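Long-range contacts in triphenylmethane reductase (Citrobacter sp., PDB 2JL1), which probably reduces triphenylmethane dyes with NADPH bound in a Rossmann-type fold: residues 18-23 with 181-186; 141-146 with 173-178; 146-151 with 279-284; 196-201 with 265-270. One frame throughout, in Å; residues are numbered along the deposited sequence. Where two conformers were deposited one is given.

Contact 1 of 4, residues 18-23 with 181-186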
# COMPACT_ATOMS: atom_id res chain seq x y z
N GLN A 18 17.53 -20.43 -12.64
CA GLN A 18 17.83 -21.82 -13.00
C GLN A 18 16.65 -22.53 -13.65
O GLN A 18 16.83 -23.29 -14.61
CB GLN A 18 18.41 -22.59 -11.81
CG GLN A 18 19.83 -22.11 -11.45
CD GLN A 18 20.79 -22.08 -12.66
OE1 GLN A 18 20.93 -23.07 -13.38
NE2 GLN A 18 21.47 -20.94 -12.87
N HIS A 19 15.44 -22.25 -13.16
CA HIS A 19 14.22 -22.73 -13.82
C HIS A 19 13.92 -22.06 -15.18
O HIS A 19 13.48 -22.74 -16.11
CB HIS A 19 13.01 -22.60 -12.88
CG HIS A 19 13.03 -23.58 -11.75
ND1 HIS A 19 12.79 -24.92 -11.92
CD2 HIS A 19 13.28 -23.41 -10.43
CE1 HIS A 19 12.89 -25.54 -10.76
NE2 HIS A 19 13.17 -24.64 -9.83
N LEU A 20 14.16 -20.75 -15.28
CA LEU A 20 14.00 -20.04 -16.57
C LEU A 20 14.96 -20.58 -17.63
O LEU A 20 14.60 -20.65 -18.81
CB LEU A 20 14.20 -18.52 -16.40
CG LEU A 20 13.07 -17.74 -15.71
CD1 LEU A 20 13.44 -16.28 -15.47
CD2 LEU A 20 11.80 -17.86 -16.53
N LEU A 21 16.16 -20.95 -17.20
CA LEU A 21 17.19 -21.50 -18.11
C LEU A 21 16.78 -22.84 -18.73
O LEU A 21 17.32 -23.24 -19.75
CB LEU A 21 18.56 -21.59 -17.42
CG LEU A 21 19.33 -20.27 -17.20
CD1 LEU A 21 20.54 -20.42 -16.24
CD2 LEU A 21 19.79 -19.66 -18.52
N LYS A 22 15.81 -23.52 -18.12
CA LYS A 22 15.27 -24.74 -18.72
C LYS A 22 14.09 -24.43 -19.65
O LYS A 22 13.56 -25.33 -20.29
CB LYS A 22 14.83 -25.73 -17.65
CG LYS A 22 15.95 -26.26 -16.79
CD LYS A 22 15.40 -27.31 -15.84
CE LYS A 22 16.36 -27.66 -14.72
NZ LYS A 22 15.57 -27.78 -13.45
N LYS A 23 13.69 -23.16 -19.75
CA LYS A 23 12.52 -22.80 -20.55
C LYS A 23 12.79 -21.82 -21.70
O LYS A 23 12.15 -21.90 -22.74
CB LYS A 23 11.40 -22.23 -19.66
CG LYS A 23 10.80 -23.22 -18.68
CD LYS A 23 9.93 -22.50 -17.62
CE LYS A 23 9.40 -23.46 -16.53
NZ LYS A 23 8.37 -24.41 -17.05
N ALA A 181 7.11 -21.93 -9.92
CA ALA A 181 5.85 -21.22 -10.18
C ALA A 181 6.06 -19.85 -10.81
O ALA A 181 5.34 -19.47 -11.74
CB ALA A 181 5.06 -21.07 -8.87
N ALA A 182 7.03 -19.10 -10.28
CA ALA A 182 7.38 -17.81 -10.86
C ALA A 182 7.85 -17.98 -12.33
O ALA A 182 7.38 -17.25 -13.24
CB ALA A 182 8.43 -17.14 -10.00
N ALA A 183 8.75 -18.94 -12.56
CA ALA A 183 9.26 -19.23 -13.91
C ALA A 183 8.16 -19.70 -14.87
O ALA A 183 8.13 -19.29 -16.05
CB ALA A 183 10.42 -20.25 -13.85
N THR A 184 7.25 -20.53 -14.39
CA THR A 184 6.11 -21.00 -15.21
C THR A 184 5.24 -19.81 -15.65
O THR A 184 4.95 -19.65 -16.83
CB THR A 184 5.28 -22.02 -14.41
OG1 THR A 184 6.11 -23.13 -14.09
CG2 THR A 184 4.06 -22.50 -15.19
N VAL A 185 4.87 -18.98 -14.69
CA VAL A 185 4.07 -17.79 -14.91
C VAL A 185 4.70 -16.82 -15.92
O VAL A 185 3.99 -16.30 -16.80
CB VAL A 185 3.78 -17.11 -13.54
CG1 VAL A 185 3.37 -15.67 -13.70
CG2 VAL A 185 2.69 -17.90 -12.78
N LEU A 186 6.00 -16.58 -15.79
CA LEU A 186 6.76 -15.68 -16.70
C LEU A 186 6.83 -16.13 -18.17
O LEU A 186 7.04 -15.30 -19.08
CB LEU A 186 8.18 -15.45 -16.16
CG LEU A 186 8.29 -14.67 -14.83
CD1 LEU A 186 9.67 -14.83 -14.19
CD2 LEU A 186 7.92 -13.19 -14.99
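K23 N donates to L20 O over 2.8 Å, and both residues then turn their side chains onto 181-186. A second such bond runs from K22 N to H19 O. Both bonds span three residues. K23 CB, like H19 CB, points toward 181-186.

All three side chains gather on A183. Its CB lies 3.6 Å from H19 CB and 3.8 Å from L20 CD2. The two methyls of L20 meet different residues. CD2 rests on A183. CD1 reaches L186 CD1, 4.2 Å away.

The contact joins two helices of the Rossmann fold that lie side by side on one face of the parallel sheet. Helix 11-20 follows the first strand, and L20 packs on I3 and V5 of that strand. Helix 175-186 faces strand 135-140, where A182 and V185 touch L138.

K23 covers the outer end of the contact. Its aliphatic chain passes over A183, with CD 4.0 Å from A183 O and CE 4.3 Å from A183 CB. The chain bends at the last torsion (chi4 -69°), which leaves NZ 3.9 Å from T184 OG1. No hydrogen bond forms there. The T184 hydroxyl is bonded instead to L180 O, one turn back in its own helix.

Contact 2 of 4, residues 141-146 with 173-178. With NAP (NADP nicotinamide-adenine-dinucleotide phosphate), chain B; GOL (glycerol), chain C.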
# COMPACT_ATOMS: atom_id res chain seq x y z
N ALA A 141 3.79 -18.58 0.11
CA ALA A 141 3.81 -19.08 1.48
C ALA A 141 5.17 -18.83 2.14
O ALA A 141 6.17 -18.54 1.47
CB ALA A 141 3.55 -20.60 1.47
N LEU A 142 5.21 -18.96 3.47
CA LEU A 142 6.48 -19.14 4.15
C LEU A 142 7.27 -20.28 3.50
O LEU A 142 6.67 -21.23 3.01
CB LEU A 142 6.23 -19.45 5.62
CG LEU A 142 5.45 -18.41 6.43
CD1 LEU A 142 5.16 -19.00 7.84
CD2 LEU A 142 6.26 -17.09 6.52
N TYR A 143 8.60 -20.16 3.48
CA TYR A 143 9.48 -21.20 2.93
C TYR A 143 9.60 -22.40 3.85
O TYR A 143 9.93 -22.25 5.01
CB TYR A 143 10.89 -20.66 2.66
CG TYR A 143 10.97 -19.46 1.73
CD1 TYR A 143 10.11 -19.33 0.65
CD2 TYR A 143 11.95 -18.47 1.92
CE1 TYR A 143 10.18 -18.21 -0.22
CE2 TYR A 143 12.04 -17.36 1.07
CZ TYR A 143 11.16 -17.26 -0.01
OH TYR A 143 11.24 -16.20 -0.87
N THR A 144 9.33 -23.59 3.32
CA THR A 144 9.59 -24.84 4.07
C THR A 144 11.07 -24.87 4.50
O THR A 144 11.38 -25.36 5.58
CB THR A 144 9.28 -26.04 3.19
OG1 THR A 144 7.92 -25.95 2.78
CG2 THR A 144 9.51 -27.37 3.93
N ASP A 145 11.94 -24.30 3.66
CA ASP A 145 13.41 -24.27 3.89
C ASP A 145 13.78 -23.54 5.17
O ASP A 145 14.83 -23.79 5.72
CB ASP A 145 14.18 -23.59 2.73
CG ASP A 145 13.61 -23.91 1.36
OD1 ASP A 145 12.42 -23.67 1.11
OD2 ASP A 145 14.38 -24.37 0.48
N PHE A 146 12.90 -22.64 5.63
CA PHE A 146 13.13 -21.91 6.88
C PHE A 146 13.14 -22.90 8.04
O PHE A 146 13.96 -22.78 8.94
CB PHE A 146 12.08 -20.81 7.11
CG PHE A 146 12.32 -19.98 8.34
CD1 PHE A 146 13.35 -19.02 8.37
CD2 PHE A 146 11.54 -20.16 9.49
CE1 PHE A 146 13.59 -18.26 9.50
CE2 PHE A 146 11.79 -19.41 10.64
CZ PHE A 146 12.81 -18.45 10.64
N VAL A 173 5.80 -23.93 1.46
CA VAL A 173 6.29 -24.67 0.29
C VAL A 173 7.75 -24.26 0.07
O VAL A 173 8.16 -23.16 0.46
CB VAL A 173 5.45 -24.40 -0.98
CG1 VAL A 173 4.04 -25.02 -0.88
CG2 VAL A 173 5.34 -22.91 -1.22
N THR A 174 8.52 -25.12 -0.57
CA THR A 174 9.96 -24.89 -0.78
C THR A 174 10.20 -23.69 -1.73
O THR A 174 9.38 -23.40 -2.60
CB THR A 174 10.68 -26.12 -1.32
OG1 THR A 174 10.15 -26.44 -2.60
CG2 THR A 174 10.53 -27.37 -0.37
N ARG A 175 11.32 -23.00 -1.54
CA ARG A 175 11.76 -21.94 -2.47
C ARG A 175 11.81 -22.47 -3.88
O ARG A 175 11.46 -21.76 -4.82
CB ARG A 175 13.16 -21.47 -2.14
CG ARG A 175 13.24 -20.44 -1.10
CD ARG A 175 14.64 -19.86 -1.11
NE ARG A 175 14.84 -19.19 0.17
CZ ARG A 175 15.43 -19.77 1.21
NH1 ARG A 175 15.93 -20.99 1.10
NH2 ARG A 175 15.54 -19.10 2.35
N ASN A 176 12.27 -23.72 -4.01
CA ASN A 176 12.38 -24.35 -5.32
C ASN A 176 11.05 -24.37 -6.06
O ASN A 176 10.98 -23.96 -7.21
CB ASN A 176 12.97 -25.74 -5.23
CG ASN A 176 13.10 -26.37 -6.58
OD1 ASN A 176 12.51 -27.41 -6.85
ND2 ASN A 176 13.84 -25.72 -7.46
N GLU A 177 9.99 -24.82 -5.39
CA GLU A 177 8.66 -24.87 -6.02
C GLU A 177 8.06 -23.50 -6.26
O GLU A 177 7.40 -23.29 -7.26
CB GLU A 177 7.68 -25.73 -5.22
CG GLU A 177 8.09 -27.19 -5.14
CD GLU A 177 7.14 -28.03 -4.33
OE1 GLU A 177 6.91 -27.73 -3.12
OE2 GLU A 177 6.68 -29.02 -4.90
N LEU A 178 8.31 -22.55 -5.36
CA LEU A 178 7.86 -21.17 -5.58
C LEU A 178 8.59 -20.55 -6.76
O LEU A 178 8.00 -19.79 -7.53
CB LEU A 178 8.08 -20.33 -4.34
CG LEU A 178 7.22 -20.78 -3.17
CD1 LEU A 178 7.72 -20.15 -1.85
CD2 LEU A 178 5.73 -20.49 -3.47
PA NAP B . 17.64 -13.74 0.04
O1A NAP B . 17.98 -13.20 1.38
O2A NAP B . 18.42 -14.92 -0.38
O5B NAP B . 17.75 -12.62 -1.09
C5B NAP B . 17.37 -11.27 -0.90
C4B NAP B . 17.83 -10.57 -2.17
O4B NAP B . 17.51 -9.18 -2.13
C3B NAP B . 19.34 -10.71 -2.29
O3B NAP B . 19.68 -11.09 -3.60
C2B NAP B . 19.85 -9.32 -2.04
O2B NAP B . 20.95 -9.03 -2.85
C1B NAP B . 18.68 -8.48 -2.50
N9A NAP B . 18.79 -7.12 -1.94
C8A NAP B . 18.95 -6.76 -0.63
N7A NAP B . 19.01 -5.41 -0.58
C5A NAP B . 18.91 -4.92 -1.84
C6A NAP B . 18.91 -3.63 -2.36
N6A NAP B . 19.05 -2.57 -1.57
N1A NAP B . 18.78 -3.45 -3.72
C2A NAP B . 18.66 -4.54 -4.56
N3A NAP B . 18.64 -5.81 -4.04
C4A NAP B . 18.77 -6.00 -2.70
O3 NAP B . 16.05 -14.10 0.06
PN NAP B . 15.25 -15.34 -0.58
O1N NAP B . 15.69 -15.46 -1.98
O2N NAP B . 15.37 -16.51 0.33
O5D NAP B . 13.71 -14.76 -0.61
C5D NAP B . 13.37 -13.69 -1.47
C4D NAP B . 12.50 -12.61 -0.82
O4D NAP B . 11.36 -13.22 -0.23
C3D NAP B . 13.21 -11.87 0.32
O3D NAP B . 13.87 -10.70 -0.07
C2D NAP B . 12.11 -11.58 1.32
O2D NAP B . 11.46 -10.34 1.12
C1D NAP B . 11.09 -12.67 1.04
N1N NAP B . 11.17 -13.65 2.13
C2N NAP B . 10.16 -14.57 2.20
C3N NAP B . 10.14 -15.48 3.22
C7N NAP B . 9.05 -16.46 3.31
O7N NAP B . 9.19 -17.46 4.32
N7N NAP B . 8.02 -16.32 2.48
C4N NAP B . 11.21 -15.55 4.13
C5N NAP B . 12.27 -14.68 3.99
C6N NAP B . 12.21 -13.68 3.01
P2B NAP B . 22.47 -9.22 -2.32
O1X NAP B . 22.95 -10.57 -2.82
O2X NAP B . 22.56 -9.18 -0.81
O3X NAP B . 23.24 -8.08 -2.94
C1 GOL C . 4.82 -28.33 -0.04
O1 GOL C . 5.62 -28.74 -1.13
C2 GOL C . 5.60 -28.34 1.29
O2 GOL C . 7.00 -28.17 1.15
C3 GOL C . 5.25 -29.54 2.16
O3 GOL C . 3.85 -29.68 2.25
O HOH W 1 13.97 -25.17 -1.87
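The Y143 ring lies between R175 and the nicotinamide of NADP, at the C-terminal edge of the Rossmann sheet, just after strand 135-140. R175 CG sits over one face, 3.6 Å from the ring centroid and nearly on its normal, a CH-pi contact. The carboxamide carbon C7N of NADP lies over the centre of the opposite face. L178 CD1 meets the ring edge in plane, 3.5 Å from Y143 CE1.

The R175 side chain crosses the ring at about a right angle, with guanidinium and ring planes 57° apart. It runs extended from CG to NE, and NE gives a 2.7 Å bond to the pyrophosphate oxygen O2N of NADP. Y143 OH donates to O5D of the cofactor. The carboxamide is read by backbone: Y143 N donates to O7N, and A141 O accepts from N7N.

The two segments are joined by a single beta bridge, with V173 N bonded to L142 O and T144 N to V173 O. T174 is the N-cap of helix 175-186, its OG1 accepting from E177 N. D145 reaches the same helix start. Its OD1 takes R175 N on the syn side at 2.9 Å, while OD2 forms a long salt bridge, 3.8 Å, to R175 NH1.

Contact 3 of 4, residues 146-151 with 279-284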
# COMPACT_ATOMS: atom_id res chain seq x y z
N PHE A 146 12.90 -22.64 5.63
CA PHE A 146 13.13 -21.91 6.88
C PHE A 146 13.14 -22.90 8.04
O PHE A 146 13.96 -22.78 8.94
CB PHE A 146 12.08 -20.81 7.11
CG PHE A 146 12.32 -19.98 8.34
CD1 PHE A 146 13.35 -19.02 8.37
CD2 PHE A 146 11.54 -20.16 9.49
CE1 PHE A 146 13.59 -18.26 9.50
CE2 PHE A 146 11.79 -19.41 10.64
CZ PHE A 146 12.81 -18.45 10.64
N PHE A 147 12.28 -23.91 7.96
CA PHE A 147 12.08 -24.89 9.04
C PHE A 147 12.84 -26.22 8.80
O PHE A 147 13.20 -26.93 9.74
CB PHE A 147 10.58 -25.18 9.17
CG PHE A 147 9.72 -23.95 9.25
CD1 PHE A 147 9.69 -23.19 10.41
CD2 PHE A 147 8.97 -23.52 8.16
CE1 PHE A 147 8.89 -22.04 10.51
CE2 PHE A 147 8.17 -22.37 8.24
CZ PHE A 147 8.14 -21.63 9.40
N VAL A 148 13.08 -26.54 7.54
CA VAL A 148 13.61 -27.84 7.18
C VAL A 148 14.87 -27.61 6.35
O VAL A 148 14.82 -27.29 5.18
CB VAL A 148 12.59 -28.68 6.38
CG1 VAL A 148 13.16 -30.05 6.03
CG2 VAL A 148 11.27 -28.83 7.16
N ASN A 149 16.01 -27.77 7.01
CA ASN A 149 17.31 -27.45 6.42
C ASN A 149 18.33 -28.26 7.19
O ASN A 149 17.94 -29.04 8.08
CB ASN A 149 17.60 -25.93 6.51
CG ASN A 149 17.39 -25.37 7.91
OD1 ASN A 149 18.02 -25.80 8.87
ND2 ASN A 149 16.47 -24.41 8.03
N GLU A 150 19.61 -28.08 6.85
CA GLU A 150 20.72 -28.87 7.45
C GLU A 150 20.79 -28.71 8.96
O GLU A 150 21.30 -29.59 9.66
CB GLU A 150 22.06 -28.49 6.80
CG GLU A 150 22.48 -27.02 7.05
CD GLU A 150 23.68 -26.57 6.22
OE1 GLU A 150 24.49 -27.44 5.81
OE2 GLU A 150 23.83 -25.34 5.99
N GLY A 151 20.28 -27.58 9.45
CA GLY A 151 20.14 -27.28 10.87
C GLY A 151 19.35 -28.30 11.68
O GLY A 151 19.52 -28.37 12.90
N GLU A 279 10.49 -35.91 1.54
CA GLU A 279 11.54 -35.72 0.51
C GLU A 279 12.40 -34.49 0.80
O GLU A 279 13.61 -34.51 0.60
CB GLU A 279 10.92 -35.65 -0.90
CG GLU A 279 11.91 -35.35 -2.06
CD GLU A 279 13.02 -36.41 -2.29
OE1 GLU A 279 13.05 -37.48 -1.61
OE2 GLU A 279 13.86 -36.17 -3.19
N THR A 280 11.77 -33.43 1.29
CA THR A 280 12.51 -32.22 1.66
C THR A 280 13.38 -32.49 2.88
O THR A 280 14.51 -32.03 2.94
CB THR A 280 11.54 -31.00 1.86
OG1 THR A 280 10.79 -30.81 0.64
CG2 THR A 280 12.31 -29.73 2.16
N VAL A 281 12.85 -33.25 3.85
CA VAL A 281 13.65 -33.61 5.03
C VAL A 281 14.88 -34.45 4.60
O VAL A 281 16.00 -34.21 5.05
CB VAL A 281 12.80 -34.34 6.13
CG1 VAL A 281 13.69 -34.93 7.22
CG2 VAL A 281 11.76 -33.39 6.75
N LYS A 282 14.66 -35.41 3.70
CA LYS A 282 15.76 -36.25 3.23
C LYS A 282 16.85 -35.43 2.56
O LYS A 282 18.02 -35.64 2.84
CB LYS A 282 15.30 -37.35 2.29
CG LYS A 282 14.52 -38.46 2.95
CD LYS A 282 14.32 -39.59 1.95
CE LYS A 282 13.14 -40.46 2.29
NZ LYS A 282 13.10 -41.63 1.35
N GLN A 283 16.44 -34.50 1.69
CA GLN A 283 17.38 -33.61 0.99
C GLN A 283 18.15 -32.75 1.98
O GLN A 283 19.37 -32.63 1.87
CB GLN A 283 16.64 -32.71 0.00
CG GLN A 283 16.16 -33.40 -1.26
CD GLN A 283 15.11 -32.59 -2.02
OE1 GLN A 283 14.83 -31.43 -1.69
NE2 GLN A 283 14.53 -33.20 -3.05
N ALA A 284 17.45 -32.17 2.95
CA ALA A 284 18.06 -31.27 3.94
C ALA A 284 19.18 -31.96 4.72
O ALA A 284 20.19 -31.35 5.05
CB ALA A 284 17.00 -30.75 4.91
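V148 meets T280, V281 and A284, along one side of helix 277-285. In this Rossmann-type fold the contact ties the segment that follows helix 144-147, past strand 135-140, to the C-terminal helix. Helix 206-217 joins the packing, since V148 and V281 both touch L209.

The CG1 branch of V148 does the touching. It stands anti to the backbone N (chi1 -179°), which aims it at the helix. It lies 3.7 Å from V281 CG2, and the two side chains cross at about a right angle. T280 CG2 is 4.0 Å from the same methyl, and A284 CB 4.1 Å. One methyl thus touches three residues of the helix.

At N149 the backbone takes over. The chain is extended here, and the A284 methyl presses on it, with CB 3.6 Å from N149 C. The CA atoms of N149 and A284 come within 4.6 Å, a close approach for which the small side chain of A284 leaves room. The N149 side chain points away from the helix. Its ND2 bonds back to D145 O, and its OD1 takes a weak bond from G151 N, closing an Asx turn.

E150 sends its carboxylate away from the helix. Its main chain stays close: E150 CA makes a CA-H...O contact of 3.5 Å with A284 O.

Contact 4 of 4, residues 196-201 with 265-270; sequences YNLVSN and DDLQKL
Strand 196-198 and helix 266-270 cross almost perpendicularly, at -93°, with their axes 7.5 Å apart at closest approach. D266 OD2 reaches across to the strand and accepts N197 N at 2.9 Å with its anti lone pair. The same oxygen also accepts a hydrogen bond from a water that in turn accepts from N197 ND2. N197 OD1 is bonded to F109 N.

L267 N and Q268 N are met through water. One water accepts from both V199 N and L267 N. Another accepts from Q268 N and donates to V199 O.

Strand 194-198 is the outermost strand at one side of the seven-stranded Rossmann sheet in this chain. Helix 266-271 lies against it and also touches helix 175-186, through L267 on A181. L198 CD2 packs 3.9 Å from L267 CA. L270 CD2 stands over the centre of the Y196 ring, 4.0 Å from its centroid, a CH-pi contact. The Y196 hydroxyl is bonded to H191.

At the far end N201 ND2 gives a nearly straight bond (175°) to D265 OD1, 2.8 Å long. The acceptor lies in the N201 amide plane, but the donor approaches from above the D265 carboxylate plane.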
# COMPACT_ATOMS: atom_id res chain seq x y z
N TYR A 196 -2.33 -15.15 -7.18
CA TYR A 196 -2.27 -16.55 -6.78
C TYR A 196 -1.80 -16.63 -5.35
O TYR A 196 -0.86 -15.94 -4.97
CB TYR A 196 -1.30 -17.35 -7.69
CG TYR A 196 -1.73 -17.37 -9.12
CD1 TYR A 196 -2.89 -18.04 -9.50
CD2 TYR A 196 -1.00 -16.69 -10.09
CE1 TYR A 196 -3.32 -18.03 -10.86
CE2 TYR A 196 -1.41 -16.67 -11.41
CZ TYR A 196 -2.56 -17.34 -11.79
OH TYR A 196 -2.94 -17.31 -13.10
N ASN A 197 -2.46 -17.45 -4.54
CA ASN A 197 -1.95 -17.73 -3.18
C ASN A 197 -1.20 -19.06 -3.27
O ASN A 197 -1.80 -20.11 -3.37
CB ASN A 197 -3.10 -17.75 -2.15
CG ASN A 197 -3.71 -16.37 -1.93
OD1 ASN A 197 -3.11 -15.48 -1.28
ND2 ASN A 197 -4.92 -16.19 -2.43
N LEU A 198 0.14 -18.97 -3.30
CA LEU A 198 1.01 -20.09 -3.60
C LEU A 198 1.45 -20.80 -2.32
O LEU A 198 2.49 -20.48 -1.73
CB LEU A 198 2.20 -19.62 -4.48
CG LEU A 198 1.84 -18.95 -5.83
CD1 LEU A 198 3.07 -18.35 -6.55
CD2 LEU A 198 1.09 -19.93 -6.78
N VAL A 199 0.63 -21.75 -1.89
CA VAL A 199 0.81 -22.45 -0.64
C VAL A 199 0.54 -23.95 -0.86
O VAL A 199 0.09 -24.39 -1.94
CB VAL A 199 -0.16 -21.92 0.47
CG1 VAL A 199 -0.03 -20.41 0.66
CG2 VAL A 199 -1.60 -22.28 0.16
N SER A 200 0.79 -24.73 0.19
CA SER A 200 0.56 -26.18 0.14
C SER A 200 -0.88 -26.50 0.43
O SER A 200 -1.48 -25.90 1.31
CB SER A 200 1.39 -26.85 1.23
OG SER A 200 1.28 -28.26 1.13
N ASN A 201 -1.42 -27.50 -0.27
CA ASN A 201 -2.70 -28.09 0.12
C ASN A 201 -2.51 -29.44 0.85
O ASN A 201 -3.41 -30.28 0.90
CB ASN A 201 -3.65 -28.21 -1.08
CG ASN A 201 -3.04 -28.93 -2.26
OD1 ASN A 201 -1.98 -29.56 -2.15
ND2 ASN A 201 -3.70 -28.81 -3.41
N ASP A 265 -5.40 -24.43 -3.88
CA ASP A 265 -4.92 -25.31 -4.95
C ASP A 265 -4.14 -24.57 -6.05
O ASP A 265 -3.68 -25.20 -7.00
CB ASP A 265 -6.08 -26.06 -5.60
CG ASP A 265 -6.78 -27.01 -4.65
OD1 ASP A 265 -6.16 -27.42 -3.63
OD2 ASP A 265 -7.96 -27.34 -4.93
N ASP A 266 -3.95 -23.26 -5.90
CA ASP A 266 -3.31 -22.44 -6.95
C ASP A 266 -1.94 -22.96 -7.33
O ASP A 266 -1.65 -23.08 -8.52
CB ASP A 266 -3.16 -20.97 -6.56
CG ASP A 266 -4.48 -20.25 -6.42
OD1 ASP A 266 -5.53 -20.79 -6.81
OD2 ASP A 266 -4.46 -19.12 -5.92
N LEU A 267 -1.11 -23.28 -6.33
CA LEU A 267 0.26 -23.71 -6.63
C LEU A 267 0.26 -25.06 -7.35
O LEU A 267 0.88 -25.21 -8.41
CB LEU A 267 1.16 -23.76 -5.40
CG LEU A 267 2.59 -24.30 -5.60
CD1 LEU A 267 3.45 -23.41 -6.57
CD2 LEU A 267 3.28 -24.39 -4.28
N GLN A 268 -0.43 -26.03 -6.77
CA GLN A 268 -0.53 -27.34 -7.39
C GLN A 268 -1.08 -27.28 -8.83
O GLN A 268 -0.62 -28.02 -9.70
CB GLN A 268 -1.37 -28.25 -6.51
CG GLN A 268 -1.45 -29.68 -7.00
CD GLN A 268 -2.76 -30.28 -6.62
OE1 GLN A 268 -3.78 -30.03 -7.27
NE2 GLN A 268 -2.77 -31.05 -5.55
N LYS A 269 -2.07 -26.42 -9.07
CA LYS A 269 -2.60 -26.23 -10.43
C LYS A 269 -1.58 -25.66 -11.41
O LYS A 269 -1.54 -26.05 -12.57
CB LYS A 269 -3.87 -25.38 -10.40
CG LYS A 269 -5.03 -26.15 -9.80
CD LYS A 269 -6.31 -25.35 -9.70
CE LYS A 269 -7.47 -26.32 -9.56
NZ LYS A 269 -8.55 -25.77 -8.70
N LEU A 270 -0.73 -24.76 -10.93
CA LEU A 270 0.30 -24.12 -11.75
C LEU A 270 1.49 -25.03 -12.09
O LEU A 270 1.99 -25.01 -13.23
CB LEU A 270 0.81 -22.89 -11.00
CG LEU A 270 0.98 -21.50 -11.63
CD1 LEU A 270 1.47 -21.53 -13.06
CD2 LEU A 270 -0.33 -20.74 -11.55
O HOH W 2 -1.67 -22.61 -3.52
O HOH W 3 -6.09 -17.82 -4.55
O HOH W 4 -1.35 -25.72 -3.91

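How the contacts relate
From the N terminus, 18-23 opens contact 1, which closes at 181-186. Contact 2, 141-146 with 173-178, is nested inside that loop and shares helix 175-186 with it. Contact 3 opens at 146-151, sharing F146 with contact 2, and closes at 279-284, so it crosses contacts 1 and 2. Contact 4 follows those two in series and is nested inside contact 3. Contacts 1 and 4 touch where A181 and T184 meet L267 and L270. Contacts 2 and 4 meet where V173 packs on L267 and S200, and A141 N probably bonds to L198 O. Contact 3 touches contact 2 through T280. They link the first Rossmann helix, the cofactor site, the edge strand and the C-terminal helices.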